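Local coordinates for uncharacterized protein (Bacteroides cellulosilyticus, PDB 5JVK) that probably hydrolyses O-glycosidic bonds in carbohydrates, as an endo-acting member of glycoside hydrolase family 39, at residues 95-100 and 410-415; 137-142 and 198-203; 416-421 and 434-439. One frame throughout, in Å; residues are numbered along the deposited sequence.

Overall arrangement
The chain folds as an N-terminal sheet, a closed eight-stranded parallel barrel and a C-terminal antiparallel sheet. Interaction 1 joins the loop entering the barrel to helix 403-415, which follows the last barrel strand, so its two segments span the barrel region in sequence. Interaction 2 is nested inside that span and lies on the opposite side of the chain's centre, about 37 Å from interaction 1 and 42 Å from interaction 3 between centres. Interaction 3 comes next in the chain, where helix 403-415 gives way to strand 419-425. Its centre is about 14 Å from that of interaction 1, and the two touch. Interactions 1 and 3 thus belong to the junction of barrel and C-terminal sheet, while interaction 2 packs the far side of the barrel.

Interaction 1. Residues 95-100 and 410-415; sequences PEIIDE and VVASLL
The irregular backbone of 95-100 passes along the last turns of helix 403-415, with the CA atoms of Ile97 and Ser413 5.6 Å apart and Pro95 drawn up to Val410. Two side chains of the loop, Pro95 and Ile97, make the contact. The pyrrolidine ring of Pro95 points at the helix. Its CG sits 3.5 Å from Ser413 OG, and its CD packs 3.8 Å from Val410 CG2. The two side chains of Pro95 and Val410 cross at about a right angle. Ile97 has CG1 beside its own backbone N (chi1 -47°), and the chain is extended from there. This sends CD1 to Ala412 CB, 3.8 Å away, and lays CG1 at 3.8 Å from Ser413 CB. Ser413 is therefore held between the two loop residues. Its OG takes the crowded position between backbone N and carbonyl carbon (chi1 76°). From there it donates a 2.7 Å bond to a lone pair of Val410 O, one turn back. That oxygen also accepts from Leu414 N, so two donors grip it. An alanine here has no OG, so the bond to Val410 O and the contact with Pro95 CG go with it, and the proline ring would probably pack less closely on the helix. Beyond the contact, Ile97 O accepts a hydrogen bond from Arg126, Pro95 touches Leu68, and Val410 packs on Tyr495 of the C-terminal sheet. The arrangement is a largely apolar interdomain junction: the linker from the N-terminal sheet into the (beta/alpha)8 barrel lies against the helix that leads from the barrel to the C-terminal sheet.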
loop_
_atom_site.group_PDB
_atom_site.type_symbol
_atom_site.label_atom_id
_atom_site.label_comp_id
_atom_site.label_asym_id
_atom_site.label_seq_id
_atom_site.Cartn_x
_atom_site.Cartn_y
_atom_site.Cartn_z
ATOM N N PRO A 95 -3.431 -3.357 15.992
ATOM C CA PRO A 95 -3.044 -4.684 16.477
ATOM C C PRO A 95 -1.586 -4.998 16.164
ATOM O O PRO A 95 -1.072 -4.566 15.137
ATOM C CB PRO A 95 -3.975 -5.631 15.710
ATOM C CG PRO A 95 -4.351 -4.883 14.485
ATOM C CD PRO A 95 -4.424 -3.447 14.905
ATOM N N GLU A 96 -0.934 -5.732 17.059
ATOM C CA GLU A 96 0.456 -6.138 16.875
ATOM C C GLU A 96 0.490 -7.366 15.967
ATOM O O GLU A 96 -0.235 -8.334 16.210
ATOM C CB GLU A 96 1.097 -6.451 18.227
ATOM C CG GLU A 96 2.615 -6.496 18.209
ATOM C CD GLU A 96 3.207 -6.744 19.588
ATOM O OE1 GLU A 96 2.838 -6.021 20.545
ATOM O OE2 GLU A 96 4.048 -7.660 19.712
ATOM N N ILE A 97 1.320 -7.313 14.924
ATOM C CA ILE A 97 1.440 -8.403 13.949
ATOM C C ILE A 97 2.803 -9.081 14.116
ATOM O O ILE A 97 3.832 -8.407 14.186
ATOM C CB ILE A 97 1.282 -7.902 12.489
ATOM C CG1 ILE A 97 0.060 -6.983 12.354
ATOM C CG2 ILE A 97 1.136 -9.084 11.531
ATOM C CD1 ILE A 97 -0.040 -6.277 11.020
ATOM N N ILE A 98 2.794 -10.412 14.179
ATOM C CA ILE A 98 4.026 -11.202 14.264
ATOM C C ILE A 98 4.753 -11.103 12.919
ATOM O O ILE A 98 4.115 -11.134 11.867
ATOM C CB ILE A 98 3.728 -12.679 14.641
ATOM C CG1 ILE A 98 3.158 -12.759 16.070
ATOM C CG2 ILE A 98 4.981 -13.545 14.534
ATOM C CD1 ILE A 98 2.353 -14.012 16.353
ATOM N N ASP A 99 6.082 -10.993 12.974
ATOM C CA ASP A 99 6.923 -10.689 11.800
ATOM C C ASP A 99 6.669 -11.637 10.612
ATOM O O ASP A 99 6.399 -11.182 9.497
ATOM C CB ASP A 99 8.414 -10.710 12.197
ATOM C CG ASP A 99 9.268 -9.769 11.358
ATOM O OD1 ASP A 99 9.321 -9.941 10.123
ATOM O OD2 ASP A 99 9.908 -8.863 11.940
ATOM N N GLU A 100 6.732 -12.943 10.873
ATOM C CA GLU A 100 6.509 -13.975 9.840
ATOM C C GLU A 100 5.067 -14.066 9.318
ATOM O O GLU A 100 4.838 -14.645 8.254
ATOM C CB GLU A 100 6.965 -15.364 10.339
ATOM C CG GLU A 100 6.097 -15.989 11.436
ATOM C CD GLU A 100 6.684 -17.270 12.005
ATOM O OE1 GLU A 100 7.066 -18.161 11.213
ATOM O OE2 GLU A 100 6.750 -17.396 13.249
ATOM N N VAL A 410 -5.039 -3.245 10.435
ATOM C CA VAL A 410 -6.045 -4.226 10.840
ATOM C C VAL A 410 -6.228 -5.298 9.758
ATOM O O VAL A 410 -6.208 -6.491 10.073
ATOM C CB VAL A 410 -7.392 -3.552 11.203
ATOM C CG1 VAL A 410 -8.477 -4.591 11.473
ATOM C CG2 VAL A 410 -7.222 -2.643 12.416
ATOM N N VAL A 411 -6.381 -4.884 8.497
ATOM C CA VAL A 411 -6.566 -5.846 7.399
ATOM C C VAL A 411 -5.329 -6.738 7.192
ATOM O O VAL A 411 -5.465 -7.909 6.839
ATOM C CB VAL A 411 -7.013 -5.165 6.073
ATOM C CG1 VAL A 411 -5.864 -4.440 5.382
ATOM C CG2 VAL A 411 -7.648 -6.184 5.135
ATOM N N ALA A 412 -4.140 -6.181 7.422
ATOM C CA ALA A 412 -2.896 -6.953 7.414
ATOM C C ALA A 412 -2.867 -8.013 8.516
ATOM O O ALA A 412 -2.466 -9.151 8.266
ATOM C CB ALA A 412 -1.697 -6.030 7.561
ATOM N N SER A 413 -3.292 -7.633 9.725
ATOM C CA SER A 413 -3.296 -8.543 10.884
ATOM C C SER A 413 -4.250 -9.735 10.740
ATOM O O SER A 413 -4.012 -10.793 11.324
ATOM C CB SER A 413 -3.632 -7.782 12.172
ATOM O OG SER A 413 -5.014 -7.483 12.249
ATOM N N LEU A 414 -5.326 -9.550 9.977
ATOM C CA LEU A 414 -6.313 -10.606 9.734
ATOM C C LEU A 414 -5.972 -11.473 8.526
ATOM O O LEU A 414 -6.031 -12.694 8.623
ATOM C CB LEU A 414 -7.708 -9.997 9.578
ATOM C CG LEU A 414 -8.340 -9.651 10.937
ATOM C CD1 LEU A 414 -8.976 -8.268 10.960
ATOM C CD2 LEU A 414 -9.335 -10.730 11.334
ATOM N N LEU A 415 -5.631 -10.840 7.401
ATOM C CA LEU A 415 -5.262 -11.555 6.160
ATOM C C LEU A 415 -4.074 -12.490 6.342
ATOM O O LEU A 415 -4.128 -13.650 5.936
ATOM C CB LEU A 415 -4.921 -10.576 5.023
ATOM C CG LEU A 415 -6.059 -10.061 4.140
ATOM C CD1 LEU A 415 -5.583 -8.892 3.289
ATOM C CD2 LEU A 415 -6.609 -11.175 3.257
#

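Interaction 2. Residues 137-142 and 198-203; sequences LAWEHV and LGCANA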
loop_
_atom_site.group_PDB
_atom_site.type_symbol
_atom_site.label_atom_id
_atom_site.label_comp_id
_atom_site.label_asym_id
_atom_site.label_seq_id
_atom_site.Cartn_x
_atom_site.Cartn_y
_atom_site.Cartn_z
ATOM N N LEU A 137 14.365 5.483 -8.555
ATOM C CA LEU A 137 15.789 5.675 -8.751
ATOM C C LEU A 137 15.973 6.316 -10.120
ATOM O O LEU A 137 15.596 5.733 -11.136
ATOM C CB LEU A 137 16.528 4.338 -8.650
ATOM C CG LEU A 137 18.065 4.346 -8.652
ATOM C CD1 LEU A 137 18.630 4.590 -10.045
ATOM C CD2 LEU A 137 18.616 5.365 -7.662
ATOM N N ALA A 138 16.548 7.516 -10.137
ATOM C CA ALA A 138 16.752 8.258 -11.373
ATOM C C ALA A 138 18.030 7.792 -12.067
ATOM O O ALA A 138 19.093 7.734 -11.443
ATOM C CB ALA A 138 16.820 9.749 -11.083
ATOM N N TRP A 139 17.909 7.449 -13.350
ATOM C CA TRP A 139 19.055 7.163 -14.229
ATOM C C TRP A 139 20.056 8.325 -14.200
ATOM O O TRP A 139 21.262 8.111 -14.080
ATOM C CB TRP A 139 18.535 6.903 -15.652
ATOM C CG TRP A 139 19.554 6.605 -16.728
ATOM C CD1 TRP A 139 20.863 6.247 -16.565
ATOM C CD2 TRP A 139 19.311 6.598 -18.140
ATOM N NE1 TRP A 139 21.455 6.046 -17.789
ATOM C CE2 TRP A 139 20.524 6.254 -18.772
ATOM C CE3 TRP A 139 18.187 6.864 -18.934
ATOM C CZ2 TRP A 139 20.645 6.163 -20.164
ATOM C CZ3 TRP A 139 18.306 6.775 -20.316
ATOM C CH2 TRP A 139 19.530 6.430 -20.916
ATOM N N GLU A 140 19.526 9.544 -14.291
ATOM C CA GLU A 140 20.288 10.791 -14.111
ATOM C C GLU A 140 21.221 10.771 -12.891
ATOM O O GLU A 140 22.400 11.113 -13.000
ATOM C CB GLU A 140 19.306 11.968 -13.999
ATOM C CG GLU A 140 19.931 13.355 -14.006
ATOM C CD GLU A 140 18.895 14.455 -14.176
ATOM O OE1 GLU A 140 18.115 14.398 -15.155
ATOM O OE2 GLU A 140 18.860 15.379 -13.336
ATOM N N HIS A 141 20.688 10.360 -11.743
ATOM C CA HIS A 141 21.457 10.310 -10.496
ATOM C C HIS A 141 22.471 9.155 -10.430
ATOM O O HIS A 141 23.505 9.295 -9.775
ATOM C CB HIS A 141 20.519 10.262 -9.279
ATOM C CG HIS A 141 19.664 11.484 -9.123
ATOM N ND1 HIS A 141 18.421 11.453 -8.528
ATOM C CD2 HIS A 141 19.869 12.772 -9.492
ATOM C CE1 HIS A 141 17.902 12.668 -8.528
ATOM N NE2 HIS A 141 18.760 13.487 -9.109
ATOM N N VAL A 142 22.186 8.032 -11.095
ATOM C CA VAL A 142 23.126 6.892 -11.126
ATOM C C VAL A 142 24.302 7.117 -12.087
ATOM O O VAL A 142 25.427 6.727 -11.771
ATOM C CB VAL A 142 22.403 5.536 -11.395
ATOM C CG1 VAL A 142 23.302 4.492 -12.058
ATOM C CG2 VAL A 142 21.883 4.977 -10.083
ATOM N N LEU A 198 21.797 1.302 -24.705
ATOM C CA LEU A 198 22.959 0.645 -24.104
ATOM C C LEU A 198 23.350 1.320 -22.787
ATOM O O LEU A 198 23.648 0.643 -21.802
ATOM C CB LEU A 198 24.149 0.657 -25.073
ATOM C CG LEU A 198 25.273 -0.344 -24.772
ATOM C CD1 LEU A 198 24.888 -1.738 -25.251
ATOM C CD2 LEU A 198 26.583 0.096 -25.411
ATOM N N GLY A 199 23.346 2.653 -22.782
ATOM C CA GLY A 199 23.649 3.438 -21.587
ATOM C C GLY A 199 22.681 3.200 -20.445
ATOM O O GLY A 199 23.094 3.128 -19.288
ATOM N N CYS A 200 21.396 3.082 -20.780
ATOM C CA CYS A 200 20.341 2.757 -19.812
ATOM C C CYS A 200 20.529 1.354 -19.243
ATOM O O CYS A 200 20.425 1.154 -18.030
ATOM C CB CYS A 200 18.960 2.864 -20.473
ATOM S SG CYS A 200 17.546 2.758 -19.347
ATOM N N ALA A 201 20.812 0.396 -20.127
ATOM C CA ALA A 201 21.038 -1.002 -19.741
ATOM C C ALA A 201 22.230 -1.185 -18.807
ATOM O O ALA A 201 22.127 -1.891 -17.802
ATOM C CB ALA A 201 21.209 -1.867 -20.980
ATOM N N ASN A 202 23.351 -0.550 -19.140
ATOM C CA ASN A 202 24.560 -0.628 -18.314
ATOM C C ASN A 202 24.444 0.170 -17.011
ATOM O O ASN A 202 25.095 -0.176 -16.022
ATOM C CB ASN A 202 25.795 -0.172 -19.103
ATOM C CG ASN A 202 26.125 -1.097 -20.266
ATOM O OD1 ASN A 202 25.991 -2.318 -20.165
ATOM N ND2 ASN A 202 26.577 -0.520 -21.374
ATOM N N ALA A 203 23.628 1.227 -17.010
ATOM C CA ALA A 203 23.368 2.012 -15.794
ATOM C C ALA A 203 22.558 1.223 -14.766
ATOM O O ALA A 203 22.880 1.238 -13.575
ATOM C CB ALA A 203 22.652 3.309 -16.137
#
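Trp139 opens a short helix directly after strand 132-138, and its side chain reaches across to helix 194-211. CB already points at that helix. With CG anti to the backbone N (chi1 179°), the indole is carried straight outward. On the pyrrole side, Trp139 CD1 comes first and lies 3.5 Å from Ala203 CB. Trp139 NE1 is next, 3.4 Å from the same Ala203 CB, which approaches obliquely. The N-H of NE1 is spent within its own neighbourhood, on a hydrogen bond to Glu143. CE2 then passes beneath Cys200 CA, which stands over one face of the ring near its rim. Trp139 CZ2 runs close to the helix backbone, 3.2 Å from Cys200 N, and also meets the carbonyl carbon of Gly199. These elements belong to the (beta/alpha)8 barrel: strands 132-138 and 168-174 are neighbours in it, and helix 194-211 comes between strands 168-174 and 217-220 in sequence. The indole thus lies between a barrel strand end and an outer helix, and Phe173 of strand 168-174 meets it at an inclined angle. At the tip, Trp139 CH2 touches Cys200 CB at 3.6 Å. That CB makes a CH-pi contact, 3.8 Å from the centroid of the Trp139 six-membered ring and 18° off its normal. Cys200 SG, anti to its backbone N, swings over the same ring. It stands 4.2 Å from the centroid of the Trp139 six-membered ring and 12° off the normal, a sulfur-aromatic contact over the face. One turn along from Trp139, Val142 extends the contact, with CG1 3.6 Å from Ala203 O.

Interaction 3. Residues 416-421 and 434-439; sequences KNYTFQ and FGQDGE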
loop_
_atom_site.group_PDB
_atom_site.type_symbol
_atom_site.label_atom_id
_atom_site.label_comp_id
_atom_site.label_asym_id
_atom_site.label_seq_id
_atom_site.Cartn_x
_atom_site.Cartn_y
_atom_site.Cartn_z
ATOM N N LYS A 416 -3.007 -11.964 6.941
ATOM C CA LYS A 416 -1.734 -12.671 7.070
ATOM C C LYS A 416 -1.329 -13.254 5.700
ATOM O O LYS A 416 -1.251 -12.507 4.726
ATOM C CB LYS A 416 -1.815 -13.736 8.175
ATOM C CG LYS A 416 -2.182 -13.232 9.561
ATOM C CD LYS A 416 -2.098 -14.380 10.561
ATOM C CE LYS A 416 -2.385 -13.946 11.987
ATOM N NZ LYS A 416 -3.844 -13.819 12.244
ATOM N N ASN A 417 -1.100 -14.567 5.614
ATOM C CA ASN A 417 -0.876 -15.240 4.344
ATOM C C ASN A 417 -1.895 -16.355 4.129
ATOM O O ASN A 417 -1.599 -17.366 3.486
ATOM C CB ASN A 417 0.555 -15.763 4.314
ATOM C CG ASN A 417 1.557 -14.644 4.182
ATOM O OD1 ASN A 417 2.281 -14.312 5.118
ATOM N ND2 ASN A 417 1.578 -14.034 3.013
ATOM N N TYR A 418 -3.106 -16.146 4.645
ATOM C CA TYR A 418 -4.202 -17.095 4.468
ATOM C C TYR A 418 -4.698 -17.061 3.022
ATOM O O TYR A 418 -4.715 -16.003 2.394
ATOM C CB TYR A 418 -5.365 -16.769 5.416
ATOM C CG TYR A 418 -5.070 -16.941 6.896
ATOM C CD1 TYR A 418 -4.494 -18.116 7.385
ATOM C CD2 TYR A 418 -5.406 -15.944 7.816
ATOM C CE1 TYR A 418 -4.239 -18.281 8.741
ATOM C CE2 TYR A 418 -5.158 -16.101 9.174
ATOM C CZ TYR A 418 -4.575 -17.270 9.633
ATOM O OH TYR A 418 -4.322 -17.432 10.977
ATOM N N THR A 419 -5.095 -18.220 2.504
ATOM C CA THR A 419 -5.618 -18.325 1.147
ATOM C C THR A 419 -7.148 -18.298 1.152
ATOM O O THR A 419 -7.791 -18.639 2.152
ATOM C CB THR A 419 -5.117 -19.602 0.452
ATOM O OG1 THR A 419 -5.497 -20.751 1.216
ATOM C CG2 THR A 419 -3.603 -19.571 0.314
ATOM N N PHE A 420 -7.718 -17.893 0.020
ATOM C CA PHE A 420 -9.165 -17.749 -0.122
ATOM C C PHE A 420 -9.857 -19.112 -0.143
ATOM O O PHE A 420 -9.414 -20.020 -0.841
ATOM C CB PHE A 420 -9.491 -16.961 -1.395
ATOM C CG PHE A 420 -10.955 -16.909 -1.717
ATOM C CD1 PHE A 420 -11.822 -16.147 -0.941
ATOM C CD2 PHE A 420 -11.472 -17.633 -2.790
ATOM C CE1 PHE A 420 -13.176 -16.105 -1.232
ATOM C CE2 PHE A 420 -12.824 -17.595 -3.084
ATOM C CZ PHE A 420 -13.674 -16.827 -2.307
ATOM N N GLN A 421 -10.941 -19.234 0.622
ATOM C CA GLN A 421 -11.678 -20.491 0.772
ATOM C C GLN A 421 -12.967 -20.506 -0.039
ATOM O O GLN A 421 -13.162 -21.383 -0.880
ATOM C CB GLN A 421 -12.022 -20.736 2.244
ATOM C CG GLN A 421 -10.816 -20.917 3.152
ATOM C CD GLN A 421 -10.033 -22.188 2.853
ATOM O OE1 GLN A 421 -10.613 -23.261 2.689
ATOM N NE2 GLN A 421 -8.709 -22.070 2.781
ATOM N N PHE A 434 -11.571 -16.949 4.332
ATOM C CA PHE A 434 -10.147 -17.173 4.097
ATOM C C PHE A 434 -9.647 -18.186 5.112
ATOM O O PHE A 434 -10.304 -18.436 6.125
ATOM C CB PHE A 434 -9.369 -15.867 4.230
ATOM C CG PHE A 434 -9.690 -14.864 3.165
ATOM C CD1 PHE A 434 -8.897 -14.755 2.030
ATOM C CD2 PHE A 434 -10.794 -14.032 3.288
ATOM C CE1 PHE A 434 -9.195 -13.831 1.039
ATOM C CE2 PHE A 434 -11.098 -13.105 2.303
ATOM C CZ PHE A 434 -10.296 -13.003 1.177
ATOM N N GLY A 435 -8.484 -18.771 4.846
ATOM C CA GLY A 435 -7.984 -19.833 5.700
ATOM C C GLY A 435 -6.633 -20.412 5.356
ATOM O O GLY A 435 -5.906 -19.886 4.516
ATOM N N GLN A 436 -6.322 -21.517 6.027
ATOM C CA GLN A 436 -5.016 -22.164 5.961
ATOM C C GLN A 436 -5.205 -23.656 5.716
ATOM O O GLN A 436 -5.967 -24.308 6.434
ATOM C CB GLN A 436 -4.283 -21.943 7.283
ATOM C CG GLN A 436 -2.791 -22.230 7.250
ATOM C CD GLN A 436 -2.096 -21.856 8.553
ATOM O OE1 GLN A 436 -2.737 -21.692 9.600
ATOM N NE2 GLN A 436 -0.774 -21.720 8.496
ATOM N N ASP A 437 -4.540 -24.175 4.683
ATOM C CA ASP A 437 -4.455 -25.619 4.414
ATOM C C ASP A 437 -5.815 -26.346 4.466
ATOM O O ASP A 437 -5.919 -27.455 4.994
ATOM C CB ASP A 437 -3.425 -26.259 5.376
ATOM C CG ASP A 437 -2.004 -25.672 5.220
ATOM O OD1 ASP A 437 -1.765 -24.867 4.288
ATOM O OD2 ASP A 437 -1.117 -26.022 6.037
ATOM N N GLY A 438 -6.849 -25.703 3.921
ATOM C CA GLY A 438 -8.204 -26.277 3.856
ATOM C C GLY A 438 -9.204 -25.855 4.930
ATOM O O GLY A 438 -10.406 -26.055 4.750
ATOM N N GLU A 439 -8.723 -25.286 6.040
ATOM C CA GLU A 439 -9.588 -24.859 7.152
ATOM C C GLU A 439 -9.760 -23.336 7.171
ATOM O O GLU A 439 -8.783 -22.597 7.045
ATOM C CB GLU A 439 -8.994 -25.299 8.492
ATOM C CG GLU A 439 -8.948 -26.802 8.716
ATOM C CD GLU A 439 -8.401 -27.155 10.090
ATOM O OE1 GLU A 439 -9.007 -26.725 11.100
ATOM O OE2 GLU A 439 -7.366 -27.856 10.166
HETATM O O HOH W 1 -4.115 -20.262 11.925
HETATM O O HOH W 2 -2.887 -22.157 2.506
#
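Backbone bonds set the frame. Thr419 and Gly435 form an antiparallel hydrogen-bonded pair: Thr419 N donates to Gly435 O over 2.7 Å, and Gly435 N returns a bond of 2.8 Å to Thr419 O. Both donors lie in the plane of the carbonyl they approach. Phe420 and Phe434 follow as the non-hydrogen-bonded pair, and Phe434 CA makes a CA-H...O contact with Thr419 O. Over the short segments 419-421 and 434-436 the chain directions differ by 116°, far from straight antiparallel.

Aromatic contact comes from that second pair, whose side chains share a face of the sheet. Phe420 turns a ring edge to the face of Phe434, with centroids 5.6 Å apart and planes at 70°, an edge-to-face stack. The ring of Phe434 also meets Phe442 on the next strand.

Van der Waals contacts surround Gly435. Tyr418 CB rests 3.3 Å from Gly435 O. Gln421 bends at chi2 and lays CG 3.6 Å from Gly435 N. A side chain at Gly435 would run into Glu439 O, so glycine suits this crowded point.

Water joins the polar ends. One molecule lies 3.0 Å from Tyr418 OH and donates to Gln436 OE1, which sits at the edge of the tyrosine ring, in its plane. A second bonds to Thr419 OG1 and weakly accepts from Asp437 N.

Turn bonds close the segment 434-439: Gln436 N donates to Glu439 O and Glu439 N to Gln436 O. This is a type I' turn, with Gly438 at backbone angles that suit glycine. It links strands 429-436 and 439-447, while 419-425 pairs on the other side of 429-436. The whole is a meander of consecutive antiparallel hairpins at one border of the C-terminal sheet.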